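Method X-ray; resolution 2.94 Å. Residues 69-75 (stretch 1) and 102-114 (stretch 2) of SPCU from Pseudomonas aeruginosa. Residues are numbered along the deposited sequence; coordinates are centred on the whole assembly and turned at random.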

# COMPACT_ATOMS: atom_id res chain seq x y z
N SER A 69 10.01 -8.10 5.92
CA SER A 69 8.79 -8.58 6.54
C SER A 69 8.86 -10.06 6.85
O SER A 69 9.56 -10.82 6.20
CB SER A 69 7.61 -8.31 5.62
OG SER A 69 6.75 -9.44 5.60
N SER A 70 8.08 -10.48 7.84
CA SER A 70 7.97 -11.90 8.16
C SER A 70 7.23 -12.71 7.06
O SER A 70 7.23 -13.95 7.11
CB SER A 70 7.24 -12.06 9.48
OG SER A 70 5.83 -12.03 9.26
N LEU A 71 6.61 -12.02 6.09
CA LEU A 71 5.86 -12.71 5.02
C LEU A 71 6.61 -12.85 3.72
O LEU A 71 6.05 -13.33 2.73
CB LEU A 71 4.52 -12.05 4.74
CG LEU A 71 3.52 -12.06 5.89
CD1 LEU A 71 2.26 -11.32 5.52
CD2 LEU A 71 3.19 -13.47 6.36
N ALA A 72 7.87 -12.41 3.70
CA ALA A 72 8.58 -12.40 2.43
C ALA A 72 8.67 -13.82 1.84
O ALA A 72 8.78 -14.79 2.59
CB ALA A 72 9.95 -11.78 2.60
N PRO A 73 8.60 -13.96 0.51
CA PRO A 73 8.51 -12.88 -0.48
C PRO A 73 7.10 -12.47 -0.91
O PRO A 73 6.98 -11.74 -1.89
CB PRO A 73 9.22 -13.46 -1.68
CG PRO A 73 8.98 -14.93 -1.57
CD PRO A 73 9.05 -15.22 -0.11
N VAL A 74 6.06 -12.89 -0.18
CA VAL A 74 4.68 -12.52 -0.55
C VAL A 74 4.52 -11.01 -0.60
O VAL A 74 4.98 -10.31 0.32
CB VAL A 74 3.69 -12.99 0.52
CG1 VAL A 74 2.42 -12.14 0.48
CG2 VAL A 74 3.39 -14.49 0.37
N LYS A 75 3.82 -10.51 -1.62
CA LYS A 75 3.56 -9.07 -1.74
C LYS A 75 2.11 -8.70 -1.66
O LYS A 75 1.23 -9.50 -1.95
CB LYS A 75 4.16 -8.53 -3.00
CG LYS A 75 5.68 -8.53 -2.92
CD LYS A 75 6.29 -8.57 -4.31
CE LYS A 75 7.30 -9.71 -4.47
NZ LYS A 75 6.61 -10.97 -4.87
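Stretch 2, residues 102-114: RLHDRLREGHSRL

What shape does stretch 2 take, and how does it lie against stretch 1? Residues 102-114 are helical throughout, part of a helix that begins earlier in the chain and continues later, held by regular bonds such as Gly 110 N to Arg 106 O at 2.9 Å. Stretch 1 has no regular helix or strand over most of its length; it opens with a type I beta turn from Ser 69 to Ala 72 and passes through a cis peptide bond before Pro 73. Stretch 1 passes roughly crosswise to the helix; Ser 70 meets Arg 113 in the later part of it, whereas Pro 73 meets Leu 103 near the start. The backbones come near at Leu 71 and Arg 106, whose CA atoms are 5.5 Å apart, and Val 74 CA lies 6.7 Å from Leu 107 CA. Together the stretches bury 484 Å².

Which apolar groups make the packing? Leu 71 gives up the largest area, 98 Å². Its CA-to-CB bond points sideways, but the end of the side chain comes nearer to the helix, with CD1 3.6 Å from Gly 110 CA and CD2 3.6 Å from Arg 106 O. Gly 110 has no side chain, and this matters here: a CB in the ideal position would stand just 3.2 Å from Leu 71 CD1, a tight fit. Val 74 points toward the helix and sets CG2 3.3 Å from Leu 107 CD2 and 3.9 Å from Arg 106 CB. Further along, Pro 73 CG rests 4.0 Å from Leu 103 CD2, extending the apolar contact toward the earlier part of the helix.

What polar contact ties the turn to the helix? Arg 113 donates a hydrogen bond from NH2 to Ser 70 OG, 2.9 Å long and nearly straight at 167°. The hydroxyl sits at the edge of the guanidinium, near its plane, where the N-H groups point outward. The same NH2 forms a salt bridge with Glu 109 OE2 at 2.5 Å; one helical turn separates the two residues, so this pairing within the helix links the arginine to the acid as it reaches for the serine. Within stretch 1, Leu 71 N donates to Ser 69 OG at 2.6 Å, bracing the turn from inside.

How do the long arginine side chains fit around the loop? Arg 113 also covers Leu 71, whose CD2 lies over one face of its guanidinium, so the same group offers its edge to a hydroxyl and a face to a hydrocarbon. Arg 106 points toward stretch 1 and brings NH1 3.7 Å from Pro 73 CD. Ala 72 O lies 3.1 Å from Arg 106 NH1, yet over a face of the guanidinium; the angle is poor, and the pair is a close approach without a hydrogen bond.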

# COMPACT_ATOMS: atom_id res chain seq x y z
N ARG A 102 5.74 -23.37 1.58
CA ARG A 102 6.00 -22.11 2.27
C ARG A 102 5.18 -20.93 1.72
O ARG A 102 4.40 -20.33 2.45
CB ARG A 102 7.49 -21.78 2.28
CG ARG A 102 8.21 -22.36 3.49
CD ARG A 102 9.60 -21.74 3.68
NE ARG A 102 10.61 -22.41 2.85
CZ ARG A 102 11.04 -23.66 3.03
NH1 ARG A 102 10.54 -24.43 4.00
NH2 ARG A 102 11.97 -24.16 2.22
N LEU A 103 5.36 -20.61 0.44
CA LEU A 103 4.55 -19.57 -0.18
C LEU A 103 3.12 -19.69 0.31
O LEU A 103 2.57 -18.76 0.89
CB LEU A 103 4.59 -19.65 -1.71
CG LEU A 103 5.91 -19.32 -2.41
CD1 LEU A 103 5.83 -19.58 -3.90
CD2 LEU A 103 6.35 -17.89 -2.13
N HIS A 104 2.53 -20.86 0.13
CA HIS A 104 1.14 -21.02 0.45
C HIS A 104 0.86 -20.57 1.86
O HIS A 104 -0.05 -19.76 2.09
CB HIS A 104 0.72 -22.45 0.24
CG HIS A 104 -0.76 -22.63 0.18
ND1 HIS A 104 -1.33 -23.80 -0.17
CD2 HIS A 104 -1.81 -21.75 0.45
CE1 HIS A 104 -2.68 -23.67 -0.13
NE2 HIS A 104 -2.97 -22.42 0.24
N ASP A 105 1.66 -21.05 2.82
CA ASP A 105 1.44 -20.72 4.24
C ASP A 105 1.57 -19.25 4.57
O ASP A 105 0.90 -18.73 5.48
CB ASP A 105 2.36 -21.52 5.15
CG ASP A 105 1.71 -22.78 5.67
OD1 ASP A 105 0.57 -23.10 5.24
OD2 ASP A 105 2.34 -23.46 6.51
N ARG A 106 2.47 -18.58 3.86
CA ARG A 106 2.72 -17.19 4.11
C ARG A 106 1.56 -16.40 3.59
O ARG A 106 1.12 -15.44 4.23
CB ARG A 106 4.03 -16.76 3.47
CG ARG A 106 5.24 -17.10 4.32
CD ARG A 106 6.42 -17.49 3.47
NE ARG A 106 7.62 -17.70 4.27
CZ ARG A 106 8.84 -17.86 3.76
NH1 ARG A 106 9.03 -17.84 2.44
NH2 ARG A 106 9.89 -18.03 4.57
N LEU A 107 1.00 -16.85 2.46
CA LEU A 107 -0.22 -16.26 1.95
C LEU A 107 -1.38 -16.42 2.96
O LEU A 107 -2.06 -15.46 3.26
CB LEU A 107 -0.59 -16.82 0.57
CG LEU A 107 0.37 -16.64 -0.61
CD1 LEU A 107 -0.07 -17.47 -1.81
CD2 LEU A 107 0.52 -15.19 -1.03
N ARG A 108 -1.58 -17.61 3.52
CA ARG A 108 -2.68 -17.81 4.48
C ARG A 108 -2.45 -16.98 5.77
O ARG A 108 -3.39 -16.41 6.34
CB ARG A 108 -2.92 -19.29 4.78
CG ARG A 108 -2.97 -20.18 3.52
CD ARG A 108 -2.77 -21.68 3.78
NE ARG A 108 -3.60 -22.23 4.88
CZ ARG A 108 -4.83 -22.70 4.72
NH1 ARG A 108 -5.40 -22.70 3.51
NH2 ARG A 108 -5.51 -23.15 5.77
N GLU A 109 -1.20 -16.87 6.18
CA GLU A 109 -0.84 -16.09 7.36
C GLU A 109 -1.15 -14.62 7.12
O GLU A 109 -1.68 -13.93 8.00
CB GLU A 109 0.63 -16.29 7.69
CG GLU A 109 1.09 -15.62 8.97
CD GLU A 109 2.61 -15.58 9.10
OE1 GLU A 109 3.29 -16.51 8.59
OE2 GLU A 109 3.13 -14.61 9.72
N GLY A 110 -0.82 -14.16 5.92
CA GLY A 110 -1.05 -12.78 5.54
C GLY A 110 -2.53 -12.48 5.50
O GLY A 110 -2.96 -11.43 5.99
N HIS A 111 -3.29 -13.42 4.94
CA HIS A 111 -4.74 -13.31 4.79
C HIS A 111 -5.46 -13.31 6.12
O HIS A 111 -6.39 -12.55 6.32
CB HIS A 111 -5.25 -14.45 3.91
CG HIS A 111 -6.73 -14.39 3.60
ND1 HIS A 111 -7.69 -14.73 4.52
CD2 HIS A 111 -7.40 -14.07 2.42
CE1 HIS A 111 -8.91 -14.58 3.96
NE2 HIS A 111 -8.73 -14.19 2.67
N SER A 112 -5.05 -14.14 7.05
CA SER A 112 -5.74 -14.11 8.33
C SER A 112 -5.43 -12.84 9.13
O SER A 112 -6.31 -12.31 9.81
CB SER A 112 -5.49 -15.39 9.14
OG SER A 112 -4.26 -15.98 8.77
N ARG A 113 -4.18 -12.36 9.05
CA ARG A 113 -3.75 -11.19 9.80
C ARG A 113 -4.53 -9.96 9.37
O ARG A 113 -4.96 -9.16 10.21
CB ARG A 113 -2.30 -10.90 9.52
CG ARG A 113 -1.34 -11.23 10.61
CD ARG A 113 0.02 -10.67 10.22
NE ARG A 113 1.10 -11.53 10.68
CZ ARG A 113 2.34 -11.49 10.20
NH1 ARG A 113 2.64 -10.64 9.22
NH2 ARG A 113 3.27 -12.32 10.68
N LEU A 114 -4.66 -9.80 8.06
CA LEU A 114 -5.16 -8.57 7.49
C LEU A 114 -6.68 -8.57 7.37
O LEU A 114 -7.35 -7.57 7.62
CB LEU A 114 -4.51 -8.34 6.14
CG LEU A 114 -2.98 -8.25 6.20
CD1 LEU A 114 -2.33 -8.64 4.90
CD2 LEU A 114 -2.55 -6.86 6.56